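Local coordinates for CrtC domain-containing protein (Fusarium vanettenii 77-13-4, PDB 7A0Q) that probably hydrates the bean phytoalexin kievitone, as a fungal kievitone hydratase built from two lipocalin-like domains, at residues D312-T316 against Y343-D347; R272-T278 against E304-G310; L172-L178 against Y205-N211. All blocks are in the same frame, centred on the assembly; numbering follows the deposited sequence.

Interaction 1: D312-T316 against Y343-D347. With NAG (2-acetamido-2-deoxy-beta-D-glucopyranose), chain C.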
loop_
_atom_site.group_PDB
_atom_site.type_symbol
_atom_site.label_atom_id
_atom_site.label_comp_id
_atom_site.label_asym_id
_atom_site.label_seq_id
_atom_site.Cartn_x
_atom_site.Cartn_y
_atom_site.Cartn_z
ATOM N N ASP A 312 -15.722 11.887 -4.076
ATOM C CA ASP A 312 -16.460 11.467 -2.887
ATOM C C ASP A 312 -15.461 10.886 -1.889
ATOM O O ASP A 312 -14.247 10.920 -2.110
ATOM C CB ASP A 312 -17.579 10.480 -3.248
ATOM C CG ASP A 312 -17.057 9.157 -3.776
ATOM O OD1 ASP A 312 -15.828 8.941 -3.777
ATOM O OD2 ASP A 312 -17.880 8.313 -4.176
ATOM N N ALA A 313 -15.974 10.330 -0.791
ATOM C CA ALA A 313 -15.096 9.843 0.270
ATOM C C ALA A 313 -14.265 8.650 -0.195
ATOM O O ALA A 313 -13.039 8.636 -0.036
ATOM C CB ALA A 313 -15.920 9.478 1.509
ATOM N N LEU A 314 -14.908 7.645 -0.789
ATOM C CA LEU A 314 -14.177 6.432 -1.148
ATOM C C LEU A 314 -13.118 6.685 -2.216
ATOM O O LEU A 314 -12.141 5.935 -2.284
ATOM C CB LEU A 314 -15.147 5.348 -1.615
ATOM C CG LEU A 314 -14.568 3.931 -1.722
ATOM C CD1 LEU A 314 -14.129 3.446 -0.347
ATOM C CD2 LEU A 314 -15.574 2.986 -2.341
ATOM N N GLN A 315 -13.280 7.725 -3.032
ATOM C CA GLN A 315 -12.269 8.035 -4.038
ATOM C C GLN A 315 -11.096 8.827 -3.482
ATOM O O GLN A 315 -10.118 9.048 -4.210
ATOM C CB GLN A 315 -12.898 8.823 -5.194
ATOM C CG GLN A 315 -13.911 8.051 -6.012
ATOM C CD GLN A 315 -14.652 8.951 -6.989
ATOM O OE1 GLN A 315 -14.231 10.083 -7.242
ATOM N NE2 GLN A 315 -15.754 8.454 -7.539
ATOM N N THR A 316 -11.164 9.263 -2.224
ATOM C CA THR A 316 -10.183 10.162 -1.631
ATOM C C THR A 316 -9.340 9.407 -0.614
ATOM O O THR A 316 -9.857 8.556 0.113
ATOM C CB THR A 316 -10.897 11.346 -0.953
ATOM O OG1 THR A 316 -11.634 12.075 -1.940
ATOM C CG2 THR A 316 -9.917 12.285 -0.278
ATOM N N TYR A 343 -11.507 7.484 4.441
ATOM C CA TYR A 343 -12.894 7.534 4.881
ATOM C C TYR A 343 -13.753 6.926 3.780
ATOM O O TYR A 343 -13.725 7.398 2.635
ATOM C CB TYR A 343 -13.320 8.978 5.167
ATOM C CG TYR A 343 -12.691 9.522 6.422
ATOM C CD1 TYR A 343 -11.354 9.917 6.449
ATOM C CD2 TYR A 343 -13.427 9.623 7.594
ATOM C CE1 TYR A 343 -10.768 10.392 7.618
ATOM C CE2 TYR A 343 -12.851 10.089 8.759
ATOM C CZ TYR A 343 -11.538 10.486 8.770
ATOM O OH TYR A 343 -10.993 10.951 9.943
ATOM N N SER A 344 -14.491 5.867 4.108
ATOM C CA SER A 344 -15.463 5.358 3.149
ATOM C C SER A 344 -16.732 6.187 3.166
ATOM O O SER A 344 -17.522 6.114 2.221
ATOM C CB SER A 344 -15.784 3.886 3.420
ATOM O OG SER A 344 -16.491 3.734 4.641
ATOM N N THR A 345 -16.929 6.966 4.228
ATOM C CA THR A 345 -17.971 7.970 4.313
ATOM C C THR A 345 -17.466 9.077 5.221
ATOM O O THR A 345 -16.702 8.833 6.161
ATOM C CB THR A 345 -19.290 7.406 4.860
ATOM O OG1 THR A 345 -20.232 8.473 5.016
ATOM C CG2 THR A 345 -19.084 6.743 6.222
ATOM N N TRP A 346 -17.903 10.295 4.941
ATOM C CA TRP A 346 -17.581 11.411 5.813
ATOM C C TRP A 346 -18.599 11.582 6.939
ATOM O O TRP A 346 -18.425 12.460 7.790
ATOM C CB TRP A 346 -17.443 12.690 4.976
ATOM C CG TRP A 346 -16.145 12.714 4.175
ATOM C CD1 TRP A 346 -14.885 12.443 4.647
ATOM C CD2 TRP A 346 -15.992 13.021 2.783
ATOM N NE1 TRP A 346 -13.961 12.567 3.632
ATOM C CE2 TRP A 346 -14.617 12.917 2.479
ATOM C CE3 TRP A 346 -16.883 13.369 1.764
ATOM C CZ2 TRP A 346 -14.112 13.161 1.200
ATOM C CZ3 TRP A 346 -16.381 13.604 0.494
ATOM C CH2 TRP A 346 -15.007 13.496 0.225
ATOM N N ASP A 347 -19.637 10.749 6.974
ATOM C CA ASP A 347 -20.593 10.692 8.083
ATOM C C ASP A 347 -20.332 9.420 8.887
ATOM O O ASP A 347 -21.092 8.446 8.833
ATOM C CB ASP A 347 -22.034 10.741 7.542
ATOM C CG ASP A 347 -23.078 10.863 8.648
ATOM O OD1 ASP A 347 -22.697 10.897 9.840
ATOM O OD2 ASP A 347 -24.283 10.918 8.319
HETATM C C1 NAG C . -11.775 7.545 12.013
HETATM C C2 NAG C . -10.439 7.657 12.724
HETATM C C3 NAG C . -10.625 8.299 14.101
HETATM C C4 NAG C . -11.416 9.600 14.022
HETATM C C5 NAG C . -12.682 9.443 13.193
HETATM C C6 NAG C . -13.329 10.770 12.876
HETATM C C7 NAG C . -8.639 6.028 12.333
HETATM C C8 NAG C . -8.130 4.660 12.658
HETATM N N2 NAG C . -9.811 6.355 12.880
HETATM O O3 NAG C . -9.338 8.544 14.660
HETATM O O4 NAG C . -11.832 9.950 15.338
HETATM O O5 NAG C . -12.381 8.838 11.927
HETATM O O6 NAG C . -12.423 11.615 12.179
HETATM O O7 NAG C . -8.029 6.791 11.591
HETATM O O HOH W 1 -17.884 7.447 -0.874
HETATM O O HOH W 2 -11.437 9.164 2.194
#
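Ala313 and Trp346 carry most of this contact. The CA-to-CB bond of Ala313 points at 343-347, and its methyl sits squarely over the indole: CB lies 3.8 Å from the centroid of the six-membered ring of Trp346 and 13° off the ring normal, a CH-pi contact. The same face also covers backbone, with Ala313 N 3.5 Å from Trp346 CH2. The methyl reaches the backbone of 343-347 too, Ala313 CB being 3.8 Å from Thr345 CA. Beneath the ring, residues 313-316 form a type I turn closed by Thr316 N to Ala313 O at 2.9 Å. Asp312 holds that turn from its start in an Asx motif, OD1 accepting from Gln315 N at 2.9 Å, while its OD2 bonds to Tyr85 of the N-terminal domain. Tyr343, at the end of the last barrel strand, meets the turn through its backbone, and its side chain leads away to the glycan, where Tyr343 OH and NAG O6 share a hydrogen bond of 2.7 Å. No direct hydrogen bond joins the two segments. Water 1 accepts from Leu314 N at 3.0 Å and donates weakly to Ser344 O at 3.4 Å; water 2 accepts from Tyr343 N at 2.8 Å and probably donates to Thr316 O at 2.7 Å. The C-terminal tail is thus laid against the 309-316 loop of the lipocalin-like barrel mainly by the methyl-on-indole contact, with smaller van der Waals contacts and water around it, so the match depends on shape and solvent rather than on direct polar pairing.

Interaction 2: R272-T278 against E304-G310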
loop_
_atom_site.group_PDB
_atom_site.type_symbol
_atom_site.label_atom_id
_atom_site.label_comp_id
_atom_site.label_asym_id
_atom_site.label_seq_id
_atom_site.Cartn_x
_atom_site.Cartn_y
_atom_site.Cartn_z
ATOM N N ARG A 272 0.842 18.652 13.837
ATOM C CA ARG A 272 0.896 18.975 12.419
ATOM C C ARG A 272 -0.296 18.329 11.732
ATOM O O ARG A 272 -0.647 17.183 12.027
ATOM C CB ARG A 272 2.183 18.474 11.771
ATOM C CG ARG A 272 3.462 18.895 12.467
ATOM C CD ARG A 272 4.676 18.511 11.639
ATOM N NE ARG A 272 4.666 17.095 11.281
ATOM C CZ ARG A 272 5.019 16.623 10.089
ATOM N NH1 ARG A 272 5.412 17.454 9.135
ATOM N NH2 ARG A 272 4.980 15.318 9.851
ATOM N N THR A 273 -0.931 19.068 10.831
ATOM C CA THR A 273 -2.122 18.573 10.164
ATOM C C THR A 273 -2.077 18.951 8.695
ATOM O O THR A 273 -1.314 19.825 8.276
ATOM C CB THR A 273 -3.417 19.121 10.790
ATOM O OG1 THR A 273 -3.419 20.552 10.721
ATOM C CG2 THR A 273 -3.564 18.673 12.240
ATOM N N TYR A 274 -2.911 18.265 7.917
ATOM C CA TYR A 274 -3.194 18.638 6.536
ATOM C C TYR A 274 -4.701 18.627 6.339
ATOM O O TYR A 274 -5.342 17.584 6.503
ATOM C CB TYR A 274 -2.528 17.693 5.530
ATOM C CG TYR A 274 -2.817 18.118 4.107
ATOM C CD1 TYR A 274 -2.290 19.304 3.599
ATOM C CD2 TYR A 274 -3.645 17.363 3.281
ATOM C CE1 TYR A 274 -2.563 19.716 2.315
ATOM C CE2 TYR A 274 -3.922 17.770 1.981
ATOM C CZ TYR A 274 -3.377 18.954 1.508
ATOM O OH TYR A 274 -3.636 19.385 0.224
ATOM N N GLU A 275 -5.270 19.776 5.986
ATOM C CA GLU A 275 -6.691 19.825 5.674
ATOM C C GLU A 275 -6.931 19.295 4.268
ATOM O O GLU A 275 -6.268 19.714 3.317
ATOM C CB GLU A 275 -7.237 21.250 5.807
ATOM C CG GLU A 275 -7.163 21.820 7.214
ATOM C CD GLU A 275 -8.203 21.222 8.145
ATOM O OE1 GLU A 275 -9.118 20.520 7.661
ATOM O OE2 GLU A 275 -8.119 21.461 9.375
ATOM N N SER A 276 -7.880 18.369 4.149
ATOM C CA SER A 276 -8.248 17.803 2.860
ATOM C C SER A 276 -8.708 18.888 1.897
ATOM O O SER A 276 -9.398 19.835 2.283
ATOM C CB SER A 276 -9.360 16.772 3.043
ATOM O OG SER A 276 -9.804 16.287 1.790
ATOM N N ALA A 277 -8.340 18.731 0.623
ATOM C CA ALA A 277 -8.867 19.611 -0.412
ATOM C C ALA A 277 -10.383 19.516 -0.531
ATOM O O ALA A 277 -11.008 20.435 -1.071
ATOM C CB ALA A 277 -8.219 19.287 -1.762
ATOM N N THR A 278 -10.989 18.426 -0.053
ATOM C CA THR A 278 -12.440 18.287 -0.098
ATOM C C THR A 278 -13.136 19.145 0.941
ATOM O O THR A 278 -14.356 19.312 0.859
ATOM C CB THR A 278 -12.861 16.833 0.123
ATOM O OG1 THR A 278 -12.570 16.464 1.477
ATOM C CG2 THR A 278 -12.134 15.885 -0.844
ATOM N N GLU A 304 3.466 17.525 3.887
ATOM C CA GLU A 304 2.082 17.736 4.310
ATOM C C GLU A 304 1.085 17.203 3.285
ATOM O O GLU A 304 0.210 16.395 3.616
ATOM C CB GLU A 304 1.822 19.225 4.573
ATOM C CG GLU A 304 2.529 19.801 5.790
ATOM C CD GLU A 304 4.001 20.087 5.537
ATOM O OE1 GLU A 304 4.438 20.000 4.370
ATOM O OE2 GLU A 304 4.722 20.407 6.506
ATOM N N ASP A 305 1.176 17.669 2.041
ATOM C CA ASP A 305 0.203 17.328 1.004
ATOM C C ASP A 305 0.617 16.019 0.337
ATOM O O ASP A 305 1.549 15.982 -0.470
ATOM C CB ASP A 305 0.090 18.459 -0.013
ATOM C CG ASP A 305 -0.886 18.147 -1.143
ATOM O OD1 ASP A 305 -1.632 17.144 -1.057
ATOM O OD2 ASP A 305 -0.909 18.920 -2.126
ATOM N N GLN A 306 -0.087 14.938 0.675
ATOM C CA GLN A 306 0.033 13.654 -0.022
ATOM C C GLN A 306 -1.347 13.021 -0.158
ATOM O O GLN A 306 -1.545 11.831 0.101
ATOM C CB GLN A 306 0.998 12.708 0.692
ATOM C CG GLN A 306 2.384 13.291 0.947
ATOM C CD GLN A 306 3.361 12.263 1.476
ATOM O OE1 GLN A 306 3.806 11.385 0.746
ATOM N NE2 GLN A 306 3.685 12.357 2.764
ATOM N N GLU A 307 -2.326 13.826 -0.579
ATOM C CA GLU A 307 -3.721 13.407 -0.659
ATOM C C GLU A 307 -4.145 13.167 -2.104
ATOM O O GLU A 307 -4.034 14.062 -2.953
ATOM C CB GLU A 307 -4.639 14.449 -0.022
ATOM C CG GLU A 307 -6.093 14.016 -0.027
ATOM C CD GLU A 307 -7.027 15.123 0.429
ATOM O OE1 GLU A 307 -6.736 16.305 0.138
ATOM O OE2 GLU A 307 -8.044 14.796 1.069
ATOM N N LEU A 308 -4.646 11.963 -2.373
ATOM C CA LEU A 308 -5.357 11.669 -3.609
ATOM C C LEU A 308 -6.772 12.218 -3.482
ATOM O O LEU A 308 -7.524 11.784 -2.605
ATOM C CB LEU A 308 -5.392 10.160 -3.858
ATOM C CG LEU A 308 -4.057 9.414 -3.774
ATOM C CD1 LEU A 308 -4.248 7.918 -3.913
ATOM C CD2 LEU A 308 -3.154 9.905 -4.861
ATOM N N VAL A 309 -7.139 13.162 -4.345
ATOM C CA VAL A 309 -8.373 13.926 -4.185
ATOM C C VAL A 309 -9.429 13.376 -5.132
ATOM O O VAL A 309 -9.324 13.514 -6.356
ATOM C CB VAL A 309 -8.150 15.420 -4.433
ATOM C CG1 VAL A 309 -9.472 16.161 -4.268
ATOM C CG2 VAL A 309 -7.102 15.956 -3.483
ATOM N N GLY A 310 -10.474 12.782 -4.563
ATOM C CA GLY A 310 -11.570 12.247 -5.336
ATOM C C GLY A 310 -12.788 13.152 -5.270
ATOM O O GLY A 310 -12.782 14.210 -4.649
HETATM O O HOH W 3 -5.228 17.990 -1.265
#
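The carboxylate of Glu307 receives two direct hydrogen bonds from 272-278: Ser276 OG donates to Glu307 OE2 at a very short 2.4 Å, and Ala277 N donates to Glu307 OE1 at 2.9 Å. Ser276 OG in turn accepts from Thr278 N at 3.1 Å, an ST turn, and from Thr278 OG1 at 2.8 Å, so the bend leaving the strand is tied to the same acid. Water 3 extends the network, donating to Glu307 OE1 at 2.7 Å and lying 2.6 Å from Tyr274 OH. The Tyr274 ring lies over the 304-310 segment, with Asp305 CA 4.0 Å from its centroid in a CH-pi contact and Glu304 O 3.5 Å from Tyr274 CG. Further along, Ala277 CB packs on Val309 CG2 at 3.9 Å. At the opposite end Arg272 NH1 stays 4.0 Å from Glu304 OE2, beyond a salt bridge; the salt bridge of Arg272 is with Asp286, through NE. The segments run nearly the same way, 18° apart, yet no backbone-to-backbone hydrogen bond joins them: strand 282-291 lies between strands 259-275 and 295-308 in the barrel order, and its Tyr283 bonds to both the Tyr274 backbone and Glu307 OE2. The contact therefore bridges next-but-one strands at the barrel end, while Leu308 on the other side packs against strands 86-94 and 100-107 of the N-terminal domain.

Interaction 3: L172-L178 against Y205-N211. With IMD (imidazole), chain F.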
loop_
_atom_site.group_PDB
_atom_site.type_symbol
_atom_site.label_atom_id
_atom_site.label_comp_id
_atom_site.label_asym_id
_atom_site.label_seq_id
_atom_site.Cartn_x
_atom_site.Cartn_y
_atom_site.Cartn_z
ATOM N N LEU A 172 -15.816 -10.256 5.751
ATOM C CA LEU A 172 -14.426 -10.672 5.626
ATOM C C LEU A 172 -13.687 -9.865 4.565
ATOM O O LEU A 172 -14.273 -9.402 3.582
ATOM C CB LEU A 172 -14.356 -12.161 5.280
ATOM C CG LEU A 172 -15.055 -13.045 6.312
ATOM C CD1 LEU A 172 -15.316 -14.430 5.732
ATOM C CD2 LEU A 172 -14.214 -13.113 7.570
ATOM N N THR A 173 -12.389 -9.678 4.789
ATOM C CA THR A 173 -11.489 -9.273 3.723
ATOM C C THR A 173 -10.390 -10.313 3.578
ATOM O O THR A 173 -10.082 -11.072 4.500
ATOM C CB THR A 173 -10.874 -7.883 3.961
ATOM O OG1 THR A 173 -10.310 -7.398 2.726
ATOM C CG2 THR A 173 -9.776 -7.930 5.019
ATOM N N TRP A 174 -9.824 -10.351 2.375
ATOM C CA TRP A 174 -8.664 -11.175 2.063
ATOM C C TRP A 174 -7.598 -10.232 1.549
ATOM O O TRP A 174 -7.884 -9.405 0.686
ATOM C CB TRP A 174 -8.993 -12.235 0.999
ATOM C CG TRP A 174 -9.937 -13.280 1.498
ATOM C CD1 TRP A 174 -9.611 -14.487 2.031
ATOM C CD2 TRP A 174 -11.364 -13.195 1.524
ATOM N NE1 TRP A 174 -10.754 -15.170 2.399
ATOM C CE2 TRP A 174 -11.842 -14.395 2.093
ATOM C CE3 TRP A 174 -12.285 -12.217 1.126
ATOM C CZ2 TRP A 174 -13.206 -14.649 2.270
ATOM C CZ3 TRP A 174 -13.644 -12.470 1.307
ATOM C CH2 TRP A 174 -14.086 -13.679 1.872
ATOM N N GLU A 175 -6.389 -10.320 2.108
ATOM C CA GLU A 175 -5.360 -9.347 1.758
ATOM C C GLU A 175 -3.972 -9.962 1.886
ATOM O O GLU A 175 -3.657 -10.584 2.904
ATOM C CB GLU A 175 -5.459 -8.100 2.656
ATOM C CG GLU A 175 -4.419 -7.007 2.315
ATOM C CD GLU A 175 -4.174 -6.021 3.458
ATOM O OE1 GLU A 175 -4.635 -6.269 4.599
ATOM O OE2 GLU A 175 -3.491 -5.002 3.227
ATOM N N PHE A 176 -3.129 -9.762 0.864
ATOM C CA PHE A 176 -1.712 -10.080 0.988
ATOM C C PHE A 176 -0.872 -8.939 0.428
ATOM O O PHE A 176 -1.289 -8.206 -0.472
ATOM C CB PHE A 176 -1.334 -11.424 0.317
ATOM C CG PHE A 176 -1.564 -11.480 -1.178
ATOM C CD1 PHE A 176 -2.762 -11.980 -1.695
ATOM C CD2 PHE A 176 -0.564 -11.111 -2.061
ATOM C CE1 PHE A 176 -2.970 -12.073 -3.054
ATOM C CE2 PHE A 176 -0.776 -11.198 -3.434
ATOM C CZ PHE A 176 -1.978 -11.674 -3.923
ATOM N N GLY A 177 0.309 -8.786 1.011
ATOM C CA GLY A 177 1.280 -7.800 0.562
ATOM C C GLY A 177 2.529 -8.508 0.074
ATOM O O GLY A 177 2.955 -9.504 0.661
ATOM N N LEU A 178 3.106 -7.993 -1.009
ATOM C CA LEU A 178 4.400 -8.453 -1.499
ATOM C C LEU A 178 5.353 -7.289 -1.280
ATOM O O LEU A 178 5.341 -6.329 -2.063
ATOM C CB LEU A 178 4.320 -8.829 -2.983
ATOM C CG LEU A 178 3.205 -9.827 -3.307
ATOM C CD1 LEU A 178 3.078 -10.108 -4.807
ATOM C CD2 LEU A 178 3.381 -11.117 -2.513
ATOM N N TYR A 205 3.460 -4.449 -3.392
ATOM C CA TYR A 205 2.209 -4.703 -4.082
ATOM C C TYR A 205 1.216 -5.265 -3.070
ATOM O O TYR A 205 1.524 -6.229 -2.362
ATOM C CB TYR A 205 2.440 -5.679 -5.238
ATOM C CG TYR A 205 1.165 -6.154 -5.887
ATOM C CD1 TYR A 205 0.544 -5.377 -6.870
ATOM C CD2 TYR A 205 0.595 -7.378 -5.543
ATOM C CE1 TYR A 205 -0.622 -5.798 -7.474
ATOM C CE2 TYR A 205 -0.585 -7.808 -6.141
ATOM C CZ TYR A 205 -1.175 -7.017 -7.107
ATOM O OH TYR A 205 -2.332 -7.454 -7.708
ATOM N N ASP A 206 0.040 -4.653 -2.979
ATOM C CA ASP A 206 -0.968 -5.088 -2.019
ATOM C C ASP A 206 -2.249 -5.458 -2.752
ATOM O O ASP A 206 -2.780 -4.661 -3.535
ATOM C CB ASP A 206 -1.261 -4.009 -0.966
ATOM C CG ASP A 206 -1.619 -4.605 0.370
ATOM O OD1 ASP A 206 -0.709 -5.099 1.063
ATOM O OD2 ASP A 206 -2.816 -4.591 0.714
ATOM N N ARG A 207 -2.744 -6.659 -2.488
ATOM C CA ARG A 207 -3.939 -7.191 -3.136
ATOM C C ARG A 207 -5.003 -7.439 -2.081
ATOM O O ARG A 207 -4.740 -8.125 -1.092
ATOM C CB ARG A 207 -3.594 -8.494 -3.860
ATOM C CG ARG A 207 -4.772 -9.220 -4.419
ATOM C CD ARG A 207 -5.354 -8.531 -5.634
ATOM N NE ARG A 207 -6.459 -9.336 -6.167
ATOM C CZ ARG A 207 -7.711 -8.903 -6.311
ATOM N NH1 ARG A 207 -8.046 -7.648 -5.975
ATOM N NH2 ARG A 207 -8.629 -9.724 -6.809
ATOM N N GLN A 208 -6.197 -6.893 -2.288
ATOM C CA GLN A 208 -7.236 -6.992 -1.267
ATOM C C GLN A 208 -8.597 -7.123 -1.920
ATOM O O GLN A 208 -8.921 -6.373 -2.840
ATOM C CB GLN A 208 -7.221 -5.767 -0.345
ATOM C CG GLN A 208 -8.193 -5.902 0.832
ATOM C CD GLN A 208 -7.954 -4.866 1.906
ATOM O OE1 GLN A 208 -7.107 -3.981 1.758
ATOM N NE2 GLN A 208 -8.703 -4.972 3.008
ATOM N N TRP A 209 -9.411 -8.045 -1.408
ATOM C CA TRP A 209 -10.766 -8.203 -1.927
ATOM C C TRP A 209 -11.658 -8.641 -0.771
ATOM O O TRP A 209 -11.174 -9.137 0.245
ATOM C CB TRP A 209 -10.798 -9.174 -3.126
ATOM C CG TRP A 209 -10.449 -10.629 -2.866
ATOM C CD1 TRP A 209 -11.323 -11.682 -2.842
ATOM C CD2 TRP A 209 -9.148 -11.186 -2.618
ATOM N NE1 TRP A 209 -10.649 -12.850 -2.594
ATOM C CE2 TRP A 209 -9.317 -12.579 -2.443
ATOM C CE3 TRP A 209 -7.860 -10.641 -2.512
ATOM C CZ2 TRP A 209 -8.245 -13.435 -2.187
ATOM C CZ3 TRP A 209 -6.803 -11.484 -2.229
ATOM C CH2 TRP A 209 -7.003 -12.872 -2.072
ATOM N N GLY A 210 -12.971 -8.432 -0.904
ATOM C CA GLY A 210 -13.870 -8.639 0.216
ATOM C C GLY A 210 -15.207 -9.211 -0.213
ATOM O O GLY A 210 -15.467 -9.408 -1.398
ATOM N N ASN A 211 -16.062 -9.468 0.788
ATOM C CA ASN A 211 -17.374 -10.062 0.547
ATOM C C ASN A 211 -18.525 -9.184 1.024
ATOM O O ASN A 211 -19.666 -9.663 1.099
ATOM C CB ASN A 211 -17.464 -11.448 1.207
ATOM C CG ASN A 211 -17.535 -11.380 2.734
ATOM O OD1 ASN A 211 -17.298 -10.330 3.338
ATOM N ND2 ASN A 211 -17.856 -12.509 3.361
HETATM N N1 IMD F . -4.638 -0.137 1.822
HETATM C C2 IMD F . -4.304 -1.371 2.265
HETATM N N3 IMD F . -3.488 -1.942 1.343
HETATM C C4 IMD F . -3.306 -1.071 0.336
HETATM C C5 IMD F . -4.028 0.068 0.636
#
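Two neighbouring strands of the N-terminal lipocalin-like domain pair here as an antiparallel ladder, 167° apart. Each hydrogen-bonded pair is satisfied in both directions: Trp174 with Trp209, Phe176 with Arg207 and Leu178 with Tyr205. Beyond the last bridge, Leu172 N donates to Asn211 OD1 at 2.8 Å, and Asn211 N returns a weak bond to Leu172 O at 3.3 Å. On the face of Trp174, Phe176 and Arg207, Trp174 CB sits 3.5 Å from the centroid of the Trp209 six-membered ring, and Arg207 CB lies over the face of the Phe176 ring, 3.8 Å from its centroid, a CH-pi contact; the guanidinium donates to Gly56 O, Ser58 O and Ser50 O. The opposite face is polar: Gln208 NE2 donates to Thr173 OG1 at 2.9 Å, Glu175 OE1 takes Trp236 NE1 of the second domain, and Asp206 OD1 takes Trp204 NE1. Glu175 OE2 and Asp206 OD2 are only 2.6 Å apart, so one acid probably keeps a proton, and imidazole N3 donates to Asp206 OD2 at 2.8 Å.

In the fold
From the N terminus, interaction 3 comes first, pairing 172-178 with 205-211 within the N-terminal domain and closing a loop of 26 residues. The chain then enters the closed eight-stranded barrel of the second lipocalin-like domain, where interaction 2 closes 272-278 onto 304-310 across the intervening strand 282-291. Interaction 1 follows at once, returning the C-terminal tail to the loop after 304-310 and enclosing the last strand hairpin. All three are in series, without nesting or crossing. Interactions 1 and 2 adjoin, with centres about 13 Å apart, and meet where Thr316 OG1 approaches Gly310 N at 3.0 Å. Interaction 3 touches neither and lies across the chain's centre from interaction 2.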